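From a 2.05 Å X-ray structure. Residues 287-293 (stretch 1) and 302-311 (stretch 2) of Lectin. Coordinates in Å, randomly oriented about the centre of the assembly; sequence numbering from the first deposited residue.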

# COMPACT_ATOMS: atom_id res chain seq x y z
N GLY A 287 -11.92 -27.38 2.03
CA GLY A 287 -10.76 -26.57 2.33
C GLY A 287 -10.16 -26.02 1.05
O GLY A 287 -10.38 -26.54 -0.04
N VAL A 288 -9.40 -24.93 1.21
CA VAL A 288 -8.57 -24.41 0.13
C VAL A 288 -7.17 -24.20 0.69
O VAL A 288 -7.01 -23.83 1.86
CB VAL A 288 -9.16 -23.11 -0.48
CG1 VAL A 288 -9.27 -22.02 0.55
CG2 VAL A 288 -8.31 -22.62 -1.68
N ILE A 289 -6.17 -24.46 -0.14
CA ILE A 289 -4.77 -24.34 0.28
C ILE A 289 -4.01 -23.68 -0.86
O ILE A 289 -4.31 -23.92 -2.03
CB ILE A 289 -4.18 -25.71 0.66
CG1 ILE A 289 -2.77 -25.57 1.24
CG2 ILE A 289 -4.16 -26.66 -0.53
CD1 ILE A 289 -2.25 -26.90 1.82
N ALA A 290 -3.04 -22.83 -0.51
CA ALA A 290 -2.27 -22.14 -1.54
C ALA A 290 -0.93 -21.71 -0.97
O ALA A 290 -0.79 -21.48 0.24
CB ALA A 290 -3.01 -20.92 -2.10
N THR A 291 0.04 -21.60 -1.86
CA THR A 291 1.35 -21.04 -1.56
C THR A 291 1.64 -20.02 -2.64
O THR A 291 1.42 -20.29 -3.82
CB THR A 291 2.44 -22.12 -1.53
OG1 THR A 291 2.08 -23.14 -0.58
CG2 THR A 291 3.81 -21.52 -1.13
N ILE A 292 2.12 -18.85 -2.24
CA ILE A 292 2.36 -17.75 -3.16
C ILE A 292 3.75 -17.21 -2.90
O ILE A 292 4.09 -16.89 -1.75
CB ILE A 292 1.33 -16.61 -2.99
CG1 ILE A 292 -0.10 -17.11 -3.24
CG2 ILE A 292 1.68 -15.43 -3.91
CD1 ILE A 292 -1.16 -16.13 -2.72
N LEU A 293 4.56 -17.09 -3.95
CA LEU A 293 5.86 -16.44 -3.84
C LEU A 293 5.87 -15.20 -4.72
O LEU A 293 5.54 -15.27 -5.91
CB LEU A 293 7.00 -17.38 -4.24
CG LEU A 293 8.38 -16.83 -3.87
CD1 LEU A 293 9.30 -17.97 -3.48
CD2 LEU A 293 9.00 -16.08 -5.02
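Stretch 2 302-311: ETVVTDASWK

Stretch 2 enters as a β-strand, Glu302 to Val305, and runs antiparallel to the strand of stretch 1: the N-to-C directions differ by 163° and the axes approach to 4.6 Å. CA-CA distances fix the register, with Thr291 opposite Val305 (4.6 Å), Ile292 opposite Val304 (5.0 Å) and Leu293 opposite Thr303 (4.4 Å).

Ile292, which has the largest covered area, forms the hydrogen-bonded pair with Val304. Ile292 N donates to Val304 O at 2.8 Å, and Val304 N returns the bond to Ile292 O at 2.7 Å, with an N-H...O angle of 166°. The side chains of Ile292 and Val304 share one face of the sheet, Ile292 CB to Val304 CB 4.2 Å, while Thr291, Leu293, Thr303 and Val305 occupy the other.

Thr306 ends the pairing differently. Its phi of -61° departs from the strand values before it, though psi, 124°, stays extended, and its CA-to-CB bond points toward stretch 1. Thr306 N still donates to Ala290 O (3.1 Å), but Ala290 N finds its acceptor in the side chain, Thr306 OG1, at 3.0 Å; a hydroxyl thus replaces the backbone carbonyl.

A type I turn, Asp307 to Trp310, then brings the indole back. Trp310 NE1 donates to Val305 O (2.8 Å), and Ile292 CD1 meets the ring edge at Trp310 CZ2, 4.1 Å away.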

# COMPACT_ATOMS: atom_id res chain seq x y z
N GLU A 302 9.13 -12.92 -1.10
CA GLU A 302 8.42 -13.34 0.10
C GLU A 302 7.38 -14.38 -0.28
O GLU A 302 6.84 -14.36 -1.39
CB GLU A 302 7.79 -12.15 0.84
CG GLU A 302 6.44 -11.72 0.34
CD GLU A 302 5.86 -10.59 1.20
OE1 GLU A 302 6.24 -9.42 0.98
OE2 GLU A 302 5.05 -10.88 2.11
N THR A 303 7.12 -15.27 0.67
CA THR A 303 6.14 -16.33 0.51
C THR A 303 4.94 -16.04 1.41
O THR A 303 5.10 -15.61 2.55
CB THR A 303 6.75 -17.69 0.86
OG1 THR A 303 7.74 -18.02 -0.12
CG2 THR A 303 5.68 -18.80 0.88
N VAL A 304 3.76 -16.23 0.84
CA VAL A 304 2.50 -16.14 1.56
C VAL A 304 1.83 -17.50 1.47
O VAL A 304 1.85 -18.12 0.40
CB VAL A 304 1.60 -15.04 0.95
CG1 VAL A 304 0.18 -15.14 1.48
CG2 VAL A 304 2.20 -13.66 1.22
N VAL A 305 1.28 -17.98 2.58
CA VAL A 305 0.56 -19.26 2.60
C VAL A 305 -0.84 -19.01 3.12
O VAL A 305 -1.09 -18.06 3.86
CB VAL A 305 1.28 -20.33 3.45
CG1 VAL A 305 2.72 -20.53 2.96
CG2 VAL A 305 1.27 -19.94 4.93
N THR A 306 -1.77 -19.88 2.73
CA THR A 306 -3.08 -19.86 3.37
C THR A 306 -2.92 -20.16 4.85
O THR A 306 -2.34 -21.18 5.24
CB THR A 306 -4.02 -20.87 2.70
OG1 THR A 306 -3.29 -22.06 2.35
CG2 THR A 306 -4.61 -20.26 1.43
N ASP A 307 -3.42 -19.25 5.69
CA ASP A 307 -3.35 -19.38 7.14
C ASP A 307 -4.41 -18.45 7.74
O ASP A 307 -5.24 -17.90 7.01
CB ASP A 307 -1.92 -19.09 7.64
CG ASP A 307 -1.43 -17.67 7.27
OD1 ASP A 307 -2.27 -16.78 7.05
OD2 ASP A 307 -0.20 -17.46 7.20
N ALA A 308 -4.37 -18.28 9.06
CA ALA A 308 -5.40 -17.46 9.71
C ALA A 308 -5.24 -15.97 9.45
O ALA A 308 -6.11 -15.19 9.87
CB ALA A 308 -5.41 -17.73 11.22
N SER A 309 -4.18 -15.53 8.76
CA SER A 309 -4.07 -14.12 8.40
C SER A 309 -4.92 -13.77 7.19
O SER A 309 -5.08 -12.58 6.89
CB SER A 309 -2.61 -13.74 8.14
OG SER A 309 -2.18 -14.15 6.85
N TRP A 310 -5.46 -14.76 6.48
CA TRP A 310 -6.40 -14.48 5.41
C TRP A 310 -7.75 -14.09 5.99
O TRP A 310 -8.15 -14.57 7.05
CB TRP A 310 -6.55 -15.72 4.51
CG TRP A 310 -5.34 -16.00 3.65
CD1 TRP A 310 -4.06 -16.21 4.06
CD2 TRP A 310 -5.32 -16.08 2.22
NE1 TRP A 310 -3.23 -16.43 2.97
CE2 TRP A 310 -3.99 -16.36 1.83
CE3 TRP A 310 -6.30 -15.93 1.22
CZ2 TRP A 310 -3.61 -16.50 0.49
CZ3 TRP A 310 -5.92 -16.08 -0.11
CH2 TRP A 310 -4.60 -16.36 -0.46
N LYS A 311 -8.45 -13.19 5.30
CA LYS A 311 -9.83 -12.87 5.66
C LYS A 311 -10.78 -13.78 4.89
O LYS A 311 -10.48 -14.21 3.77
CB LYS A 311 -10.15 -11.41 5.37
CG LYS A 311 -9.27 -10.41 6.11
CD LYS A 311 -9.13 -10.80 7.57
CE LYS A 311 -9.70 -9.75 8.50
NZ LYS A 311 -9.62 -10.22 9.91